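Local coordinates for periplasmic branched-chain amino acid-binding protein (Burkholderia mallei, PDB 3I09) that probably binds branched-chain amino acids or related small carboxylates in the periplasm for an ABC transporter, as a type I periplasmic binding protein, at residues 54-59 against 84-89; 66-71 against 92-97; 190-195 against 218-223. One frame throughout, in Å; residues are numbered along the deposited sequence. Where two conformers were deposited one is given.

Contact 1. Residues 54-59 against 84-89; sequences NKADIA and ALSMNQ. With EDO (1,2-ethanediol), chain L.
Ala56 and Ser86 meet where the first turn of helix 56-69 comes beside helix 81-94. The Ser86 hydroxyl reaches across to the backbone carbonyl of Ala56, with OG 2.8 Å from O. Its oxygen stands between the backbone N and the carbonyl carbon (chi1 69°), a position from which it can also address Thr83 O in the preceding turn of its own helix. The Ala56 methyl lies alongside this polar link, its CB 3.6 Å from Ser86 OG.

One turn deeper the packing is close and apolar. Ala59 points its methyl at the other helix, and the buried selenomethionine Met87 runs past it, CG at 3.9 Å and SE at 4.0 Å from Ala59 CB. The Met87 chain is straight as far as SE and bends at its last torsion (chi3 -65°); its side chain also touches Tyr98 on strand 97-100, so this half continues down onto the sheet.

The solvent side is looser. Asp57 turns away from helix 81-94, and a 1,2-ethanediol, probably from the crystallisation liquor, settles at the helix start, where Lys55 is the N-cap residue. Asp57 N donates to ethanediol O1 over 3.0 Å at 157°, and the same oxygen makes a weak bond to Asp57 OD1. Two residues before the first helical residue, Asn54 bonds through OD1 to Asn80 of the acetoacetate pocket, and through ND2 to Asp12.

Small side chains let the two helices approach closely, and the one polar link across, from Ser86 OG to Ala56 O, shares its proton with Thr83 O, so it is probably not a constant bond. Ethanediol O1 taking the Asp57 N-H shows that this first-turn amide can donate to a small hydroxyl.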
loop_
_atom_site.group_PDB
_atom_site.type_symbol
_atom_site.label_atom_id
_atom_site.label_comp_id
_atom_site.label_asym_id
_atom_site.label_seq_id
_atom_site.Cartn_x
_atom_site.Cartn_y
_atom_site.Cartn_z
ATOM N N ASN A 54 -2.535 -9.948 -11.506
ATOM C CA ASN A 54 -2.441 -8.569 -12.023
ATOM C C ASN A 54 -3.364 -8.253 -13.200
ATOM O O ASN A 54 -3.026 -7.437 -14.065
ATOM C CB ASN A 54 -0.993 -8.194 -12.302
ATOM C CG ASN A 54 -0.208 -8.126 -11.039
ATOM O OD1 ASN A 54 -0.572 -7.369 -10.142
ATOM N ND2 ASN A 54 0.877 -8.936 -10.940
ATOM N N LYS A 55 -4.554 -8.865 -13.160
ATOM C CA LYS A 55 -5.600 -8.646 -14.139
ATOM C C LYS A 55 -6.836 -8.086 -13.448
ATOM O O LYS A 55 -7.483 -8.774 -12.624
ATOM C CB LYS A 55 -5.975 -9.966 -14.822
ATOM C CG LYS A 55 -4.838 -10.645 -15.598
ATOM C CD LYS A 55 -4.194 -9.817 -16.660
ATOM C CE LYS A 55 -3.153 -10.685 -17.423
ATOM N NZ LYS A 55 -2.390 -9.881 -18.391
ATOM N N ALA A 56 -7.200 -6.856 -13.805
ATOM C CA ALA A 56 -8.375 -6.216 -13.184
ATOM C C ALA A 56 -9.643 -7.014 -13.424
ATOM O O ALA A 56 -10.550 -7.083 -12.568
ATOM C CB ALA A 56 -8.540 -4.785 -13.733
ATOM N N ASP A 57 -9.755 -7.594 -14.619
ATOM C CA ASP A 57 -10.976 -8.352 -14.941
ATOM C C ASP A 57 -11.117 -9.630 -14.110
ATOM O O ASP A 57 -12.220 -9.957 -13.672
ATOM C CB ASP A 57 -11.172 -8.599 -16.459
ATOM C CG ASP A 57 -10.084 -9.459 -17.115
ATOM O OD1 ASP A 57 -9.024 -9.770 -16.529
ATOM O OD2 ASP A 57 -10.287 -9.761 -18.321
ATOM N N ILE A 58 -10.009 -10.315 -13.835
ATOM C CA ILE A 58 -10.040 -11.498 -12.969
ATOM C C ILE A 58 -10.497 -11.126 -11.562
ATOM O O ILE A 58 -11.359 -11.773 -10.980
ATOM C CB ILE A 58 -8.667 -12.219 -12.907
ATOM C CG1 ILE A 58 -8.342 -12.837 -14.252
ATOM C CG2 ILE A 58 -8.661 -13.318 -11.883
ATOM C CD1 ILE A 58 -6.970 -13.566 -14.273
ATOM N N ALA A 59 -9.975 -10.018 -11.071
ATOM C CA ALA A 59 -10.231 -9.542 -9.717
ATOM C C ALA A 59 -11.719 -9.209 -9.558
ATOM O O ALA A 59 -12.370 -9.646 -8.605
ATOM C CB ALA A 59 -9.383 -8.341 -9.468
ATOM N N ALA A 84 -7.638 -2.926 -7.750
ATOM C CA ALA A 84 -8.315 -2.277 -6.626
ATOM C C ALA A 84 -9.553 -1.506 -7.097
ATOM O O ALA A 84 -10.585 -1.482 -6.414
ATOM C CB ALA A 84 -7.372 -1.303 -5.875
ATOM N N LEU A 85 -9.394 -0.807 -8.205
ATOM C CA LEU A 85 -10.459 0.021 -8.792
ATOM C C LEU A 85 -11.555 -0.788 -9.437
ATOM O O LEU A 85 -12.706 -0.425 -9.321
ATOM C CB LEU A 85 -9.870 1.028 -9.752
ATOM C CG LEU A 85 -9.049 2.128 -9.060
ATOM C CD1 LEU A 85 -8.264 2.934 -10.094
ATOM C CD2 LEU A 85 -9.932 3.062 -8.216
ATOM N N SER A 86 -11.216 -1.896 -10.094
ATOM C CA SER A 86 -12.263 -2.759 -10.669
ATOM C C SER A 86 -13.094 -3.403 -9.559
ATOM O O SER A 86 -14.343 -3.425 -9.636
ATOM C CB SER A 86 -11.677 -3.791 -11.657
ATOM O OG SER A 86 -10.884 -4.782 -11.020
HETATM N N MSE A 87 -12.436 -3.860 -8.499
HETATM C CA MSE A 87 -13.145 -4.401 -7.342
HETATM C C MSE A 87 -13.991 -3.378 -6.606
HETATM O O MSE A 87 -15.108 -3.687 -6.153
HETATM C CB MSE A 87 -12.137 -5.062 -6.374
HETATM C CG MSE A 87 -11.599 -6.347 -6.954
HETATM SE SE MSE A 87 -10.439 -7.336 -5.701
HETATM C CE MSE A 87 -9.031 -6.129 -5.544
ATOM N N ASN A 88 -13.449 -2.181 -6.466
ATOM C CA ASN A 88 -14.165 -1.057 -5.826
ATOM C C ASN A 88 -15.524 -0.807 -6.463
ATOM O O ASN A 88 -16.505 -0.561 -5.751
ATOM C CB ASN A 88 -13.301 0.186 -5.958
ATOM C CG ASN A 88 -13.758 1.328 -5.085
ATOM O OD1 ASN A 88 -13.917 1.183 -3.877
ATOM N ND2 ASN A 88 -13.929 2.508 -5.713
ATOM N N GLN A 89 -15.555 -0.806 -7.793
ATOM C CA GLN A 89 -16.802 -0.612 -8.509
ATOM C C GLN A 89 -17.825 -1.713 -8.207
ATOM O O GLN A 89 -18.989 -1.414 -7.947
ATOM C CB GLN A 89 -16.562 -0.535 -9.999
ATOM C CG GLN A 89 -17.847 -0.295 -10.733
ATOM C CD GLN A 89 -17.644 0.277 -12.098
ATOM O OE1 GLN A 89 -17.426 1.489 -12.253
ATOM N NE2 GLN A 89 -17.743 -0.573 -13.112
HETATM C C1 EDO L . -7.269 -7.618 -17.859
HETATM O O1 EDO L . -8.077 -6.871 -16.940
HETATM C C2 EDO L . -6.215 -6.705 -18.478
HETATM O O2 EDO L . -5.027 -6.730 -17.660
#

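Contact 2. Residues 66-71 against 92-97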
loop_
_atom_site.group_PDB
_atom_site.type_symbol
_atom_site.label_atom_id
_atom_site.label_comp_id
_atom_site.label_asym_id
_atom_site.label_seq_id
_atom_site.Cartn_x
_atom_site.Cartn_y
_atom_site.Cartn_z
ATOM N N TRP A 66 -18.114 -14.166 -5.732
ATOM C CA TRP A 66 -18.192 -14.371 -4.289
ATOM C C TRP A 66 -19.366 -13.597 -3.647
ATOM O O TRP A 66 -20.052 -14.080 -2.734
ATOM C CB TRP A 66 -16.880 -13.954 -3.605
ATOM C CG TRP A 66 -15.680 -14.840 -3.824
ATOM C CD1 TRP A 66 -15.650 -16.116 -4.314
ATOM C CD2 TRP A 66 -14.334 -14.484 -3.534
ATOM N NE1 TRP A 66 -14.346 -16.580 -4.331
ATOM C CE2 TRP A 66 -13.524 -15.590 -3.850
ATOM C CE3 TRP A 66 -13.732 -13.333 -3.019
ATOM C CZ2 TRP A 66 -12.132 -15.575 -3.664
ATOM C CZ3 TRP A 66 -12.352 -13.313 -2.845
ATOM C CH2 TRP A 66 -11.570 -14.449 -3.154
HETATM N N MSE A 67 -19.585 -12.384 -4.101
HETATM C CA MSE A 67 -20.662 -11.569 -3.536
HETATM C C MSE A 67 -22.039 -12.132 -3.895
HETATM O O MSE A 67 -22.929 -12.145 -3.062
HETATM C CB MSE A 67 -20.533 -10.144 -4.052
HETATM C CG MSE A 67 -19.360 -9.441 -3.446
HETATM SE SE MSE A 67 -19.086 -7.662 -4.155
HETATM C CE MSE A 67 -17.355 -7.320 -3.348
ATOM N N ASP A 68 -22.193 -12.586 -5.137
ATOM C CA ASP A 68 -23.494 -13.005 -5.665
ATOM C C ASP A 68 -23.872 -14.421 -5.264
ATOM O O ASP A 68 -25.046 -14.674 -5.036
ATOM C CB ASP A 68 -23.519 -12.916 -7.197
ATOM C CG ASP A 68 -23.665 -11.489 -7.701
ATOM O OD1 ASP A 68 -23.933 -10.569 -6.878
ATOM O OD2 ASP A 68 -23.483 -11.283 -8.922
ATOM N N ARG A 69 -22.883 -15.317 -5.193
ATOM C CA ARG A 69 -23.074 -16.767 -5.015
ATOM C C ARG A 69 -22.269 -17.386 -3.905
ATOM O O ARG A 69 -22.384 -18.570 -3.682
ATOM C CB ARG A 69 -22.623 -17.518 -6.266
ATOM C CG ARG A 69 -23.378 -17.106 -7.403
ATOM C CD ARG A 69 -22.859 -17.650 -8.719
ATOM N NE ARG A 69 -23.590 -16.841 -9.666
ATOM C CZ ARG A 69 -24.896 -16.955 -9.904
ATOM N NH1 ARG A 69 -25.618 -17.933 -9.358
ATOM N NH2 ARG A 69 -25.469 -16.101 -10.742
ATOM N N GLY A 70 -21.428 -16.608 -3.233
ATOM C CA GLY A 70 -20.520 -17.153 -2.236
ATOM C C GLY A 70 -20.738 -16.604 -0.858
ATOM O O GLY A 70 -19.991 -16.930 0.055
ATOM N N GLY A 71 -21.750 -15.760 -0.707
ATOM C CA GLY A 71 -22.072 -15.192 0.588
ATOM C C GLY A 71 -21.000 -14.299 1.205
ATOM O O GLY A 71 -20.909 -14.203 2.437
ATOM N N ALA A 92 -19.104 -1.285 -4.607
ATOM C CA ALA A 92 -20.028 -0.148 -4.458
ATOM C C ALA A 92 -21.404 -0.496 -5.017
ATOM O O ALA A 92 -22.443 -0.212 -4.400
ATOM C CB ALA A 92 -19.467 1.099 -5.140
ATOM N N GLU A 93 -21.414 -1.140 -6.178
ATOM C CA GLU A 93 -22.671 -1.545 -6.827
ATOM C C GLU A 93 -23.472 -2.540 -5.965
ATOM O O GLU A 93 -24.679 -2.468 -5.881
ATOM C CB GLU A 93 -22.363 -2.228 -8.162
ATOM C CG GLU A 93 -21.967 -1.287 -9.271
ATOM C CD GLU A 93 -21.300 -1.989 -10.486
ATOM O OE1 GLU A 93 -21.207 -3.249 -10.531
ATOM O OE2 GLU A 93 -20.848 -1.239 -11.390
ATOM N N LYS A 94 -22.778 -3.516 -5.380
ATOM C CA LYS A 94 -23.435 -4.561 -4.590
ATOM C C LYS A 94 -23.606 -4.183 -3.117
ATOM O O LYS A 94 -24.203 -4.958 -2.349
ATOM C CB LYS A 94 -22.637 -5.868 -4.669
ATOM C CG LYS A 94 -22.427 -6.423 -6.103
ATOM C CD LYS A 94 -23.685 -6.589 -6.840
ATOM C CE LYS A 94 -23.443 -7.205 -8.239
ATOM N NZ LYS A 94 -24.098 -8.485 -8.283
ATOM N N LYS A 95 -23.082 -3.021 -2.730
ATOM C CA LYS A 95 -23.159 -2.527 -1.340
ATOM C C LYS A 95 -22.517 -3.517 -0.359
ATOM O O LYS A 95 -23.161 -4.046 0.561
ATOM C CB LYS A 95 -24.607 -2.187 -0.976
ATOM C CG LYS A 95 -25.190 -1.112 -1.911
ATOM C CD LYS A 95 -26.615 -0.674 -1.514
ATOM C CE LYS A 95 -26.897 0.746 -2.042
ATOM N NZ LYS A 95 -28.112 1.380 -1.424
ATOM N N LYS A 96 -21.261 -3.851 -0.638
ATOM C CA LYS A 96 -20.519 -4.783 0.195
ATOM C C LYS A 96 -19.278 -4.111 0.724
ATOM O O LYS A 96 -18.640 -3.344 0.023
ATOM C CB LYS A 96 -20.078 -6.011 -0.582
ATOM C CG LYS A 96 -21.206 -6.824 -1.174
ATOM C CD LYS A 96 -22.080 -7.453 -0.112
ATOM C CE LYS A 96 -23.180 -8.270 -0.794
ATOM N NZ LYS A 96 -24.290 -8.621 0.121
ATOM N N VAL A 97 -18.927 -4.425 1.970
ATOM C CA VAL A 97 -17.758 -3.830 2.595
ATOM C C VAL A 97 -16.441 -4.261 1.927
ATOM O O VAL A 97 -16.159 -5.461 1.752
ATOM C CB VAL A 97 -17.699 -4.154 4.126
ATOM C CG1 VAL A 97 -16.415 -3.534 4.785
ATOM C CG2 VAL A 97 -19.010 -3.675 4.820
HETATM O O HOH W 1 -22.766 -11.586 -0.364
#
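Lys94 reaches from the last turn of helix 81-94 to Met67 and Asp68 near the end of helix 56-69, two neighbouring connecting helices of the alternating beta-alpha fold of this lobe. Lys94 CB packs 4.0 Å from SE of the selenomethionine Met67, and CG keeps to the same atom at 4.1 Å. There the chain bends (chi2 -54°) and leaves the apolar part: CD passes near the Asp68 carboxylate, and CE lies 3.7 Å from Asp68 OD1. A second turn at chi4 (116°) directs NZ to the carboxylate, where it forms a salt bridge, standing 2.5 Å from Asp68 OD1 on the syn side of that oxygen; so short a value is best not taken literally. A weak second bond joins NZ to Asp68 OD2 at 2.9 Å.

Lys95, with positive phi, closes its helix in a Schellman motif, and the chain then brings Lys96 back to the interface. The Lys96 aliphatic part runs antiparallel to the Met67 side chain, CG 3.8 Å from SE, while Met67 also rests on Leu72 and Leu75 of strand 72-77. Beside this packing a water lies 2.8 Å from Met67 O, close enough to donate, and takes a weak bond from Lys96 NZ.

Contact 3. Residues 190-195 against 218-223; sequences QAQSSK and FGITKT
The carboxamide of Gln192 turns one face to the tip of Ile220, whose CD1 methyl sits over that face, displaced from the amide carbon toward the gap between oxygen and nitrogen, 3.7 Å from CD. Ile220 CD1 is also 3.6 Å from Gln192 NE2 and 3.8 Å from Gln192 OE1, so it covers the group fairly evenly. Beyond the nitrogen lies the hydroxyl of Thr223; Gln192 NE2 and Thr223 OG1 are 3.7 Å apart, too far for a hydrogen bond. The other flat group, the Phe218 ring, swings off to touch Ser185 at the beginning of helix 185-193.

Gln192 reaches its partners with CG anti to the backbone N (chi1 176°) and an extended chain that projects straight off the helix. Ile220 comes to meet it with a bent one, and its side chain also touches Leu188 one turn earlier on that helix. The two segments belong to successive connections of the four-stranded parallel sheet: helix 185-193 precedes strand 198-202, whereas residues 218-223 lead from helix 205-217 into strand 225-228. This is the alternating beta-alpha layering of a periplasmic binding protein lobe. Gly219, with positive phi, ends helix 205-217 in a Schellman motif just before Ile220.

No direct hydrogen bond joins the segments, but a water bridges them, donating to Gln192 O over 3.1 Å and lying 2.8 Å from Thr223 OG1. On the far side of the helix end, Ser194 OG donates back to Ala191 O at 2.7 Å, in the carbonyl plane with a C=O...donor angle of 147°. That carbonyl also takes the Ser194 amide N-H.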
loop_
_atom_site.group_PDB
_atom_site.type_symbol
_atom_site.label_atom_id
_atom_site.label_comp_id
_atom_site.label_asym_id
_atom_site.label_seq_id
_atom_site.Cartn_x
_atom_site.Cartn_y
_atom_site.Cartn_z
ATOM N N GLN A 190 16.608 7.831 -21.493
ATOM C CA GLN A 190 15.768 9.017 -21.673
ATOM C C GLN A 190 15.810 9.875 -20.445
ATOM O O GLN A 190 16.032 11.070 -20.544
ATOM C CB GLN A 190 14.305 8.655 -21.933
ATOM C CG GLN A 190 14.082 8.028 -23.256
ATOM C CD GLN A 190 12.639 7.551 -23.421
ATOM O OE1 GLN A 190 11.699 8.344 -23.250
ATOM N NE2 GLN A 190 12.462 6.262 -23.758
ATOM N N ALA A 191 15.619 9.257 -19.287
ATOM C CA ALA A 191 15.693 9.971 -18.018
ATOM C C ALA A 191 17.060 10.618 -17.835
ATOM O O ALA A 191 17.152 11.752 -17.401
ATOM C CB ALA A 191 15.365 9.050 -16.830
ATOM N N GLN A 192 18.110 9.910 -18.201
ATOM C CA GLN A 192 19.456 10.438 -18.032
ATOM C C GLN A 192 19.685 11.663 -18.926
ATOM O O GLN A 192 20.292 12.639 -18.496
ATOM C CB GLN A 192 20.489 9.369 -18.344
ATOM C CG GLN A 192 21.897 9.869 -18.294
ATOM C CD GLN A 192 22.866 8.755 -18.271
ATOM O OE1 GLN A 192 23.025 8.051 -19.258
ATOM N NE2 GLN A 192 23.541 8.585 -17.151
ATOM N N SER A 193 19.168 11.617 -20.152
ATOM C CA SER A 193 19.316 12.731 -21.086
ATOM C C SER A 193 18.557 13.984 -20.636
ATOM O O SER A 193 18.850 15.093 -21.089
ATOM C CB SER A 193 18.862 12.307 -22.485
ATOM O OG SER A 193 19.678 11.256 -22.969
ATOM N N SER A 194 17.587 13.824 -19.742
ATOM C CA SER A 194 16.805 14.976 -19.271
ATOM C C SER A 194 17.607 15.945 -18.389
ATOM O O SER A 194 17.190 17.068 -18.191
ATOM C CB SER A 194 15.592 14.515 -18.462
ATOM O OG SER A 194 15.972 14.195 -17.135
ATOM N N LYS A 195 18.708 15.470 -17.820
ATOM C CA LYS A 195 19.524 16.225 -16.848
ATOM C C LYS A 195 18.836 16.616 -15.523
ATOM O O LYS A 195 19.380 17.391 -14.761
ATOM C CB LYS A 195 20.144 17.457 -17.508
ATOM C CG LYS A 195 20.922 17.139 -18.796
ATOM N N PHE A 218 23.778 0.713 -15.210
ATOM C CA PHE A 218 24.079 1.585 -16.357
ATOM C C PHE A 218 24.724 2.921 -15.919
ATOM O O PHE A 218 24.963 3.789 -16.751
ATOM C CB PHE A 218 22.818 1.867 -17.223
ATOM C CG PHE A 218 22.338 0.675 -18.046
ATOM C CD1 PHE A 218 23.017 0.281 -19.199
ATOM C CD2 PHE A 218 21.195 -0.037 -17.676
ATOM C CE1 PHE A 218 22.577 -0.819 -19.955
ATOM C CE2 PHE A 218 20.744 -1.132 -18.436
ATOM C CZ PHE A 218 21.446 -1.524 -19.570
ATOM N N GLY A 219 24.988 3.093 -14.628
ATOM C CA GLY A 219 25.662 4.286 -14.122
ATOM C C GLY A 219 24.762 5.508 -13.968
ATOM O O GLY A 219 25.251 6.630 -13.803
ATOM N N ILE A 220 23.449 5.302 -13.994
ATOM C CA ILE A 220 22.508 6.422 -13.931
ATOM C C ILE A 220 22.708 7.146 -12.599
ATOM O O ILE A 220 22.615 8.371 -12.523
ATOM C CB ILE A 220 21.035 5.954 -14.075
ATOM C CG1 ILE A 220 20.771 5.191 -15.394
ATOM C CG2 ILE A 220 20.075 7.128 -13.900
ATOM C CD1 ILE A 220 21.189 5.888 -16.692
ATOM N N THR A 221 23.017 6.388 -11.546
ATOM C CA THR A 221 23.108 6.944 -10.198
ATOM C C THR A 221 24.398 7.750 -9.963
ATOM O O THR A 221 24.568 8.359 -8.916
ATOM C CB THR A 221 22.979 5.832 -9.132
ATOM O OG1 THR A 221 23.935 4.824 -9.428
ATOM C CG2 THR A 221 21.596 5.221 -9.151
ATOM N N LYS A 222 25.286 7.771 -10.952
ATOM C CA LYS A 222 26.430 8.695 -10.939
ATOM C C LYS A 222 25.978 10.143 -11.125
ATOM O O LYS A 222 26.636 11.058 -10.630
ATOM C CB LYS A 222 27.395 8.358 -12.067
ATOM C CG LYS A 222 28.110 7.023 -11.909
ATOM C CD LYS A 222 28.742 6.642 -13.238
ATOM C CE LYS A 222 29.574 5.374 -13.170
ATOM N NZ LYS A 222 29.711 4.771 -14.551
ATOM N N THR A 223 24.888 10.352 -11.858
ATOM C CA THR A 223 24.475 11.702 -12.215
ATOM C C THR A 223 23.082 12.106 -11.720
ATOM O O THR A 223 22.750 13.289 -11.756
ATOM C CB THR A 223 24.549 11.924 -13.734
ATOM O OG1 THR A 223 23.573 11.108 -14.406
ATOM C CG2 THR A 223 25.920 11.603 -14.252
HETATM O O HOH W 2 21.976 12.857 -15.889
#

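In the fold
Contacts 1 and 2 join the same two helices, 56-69 and 81-94, with centres 14 Å apart, in the lobe of the six-stranded sheet; contact 3 belongs to the four-stranded parallel sheet and lies 35 Å and 48 Å from them, centre to centre. All three are partly buried. Contact 1, near the acetoacetate, mixes alanine and selenomethionine packing with one serine-to-carbonyl link whose proton is shared. Contact 2, farther out, has a selenomethionine in its interior but is edged by a lysine-aspartate bridge. Contact 3, the most distant from the chain's centre, has neither a charge pair nor a direct hydrogen bond: an isoleucine methyl covers an amide and a water spans the gap.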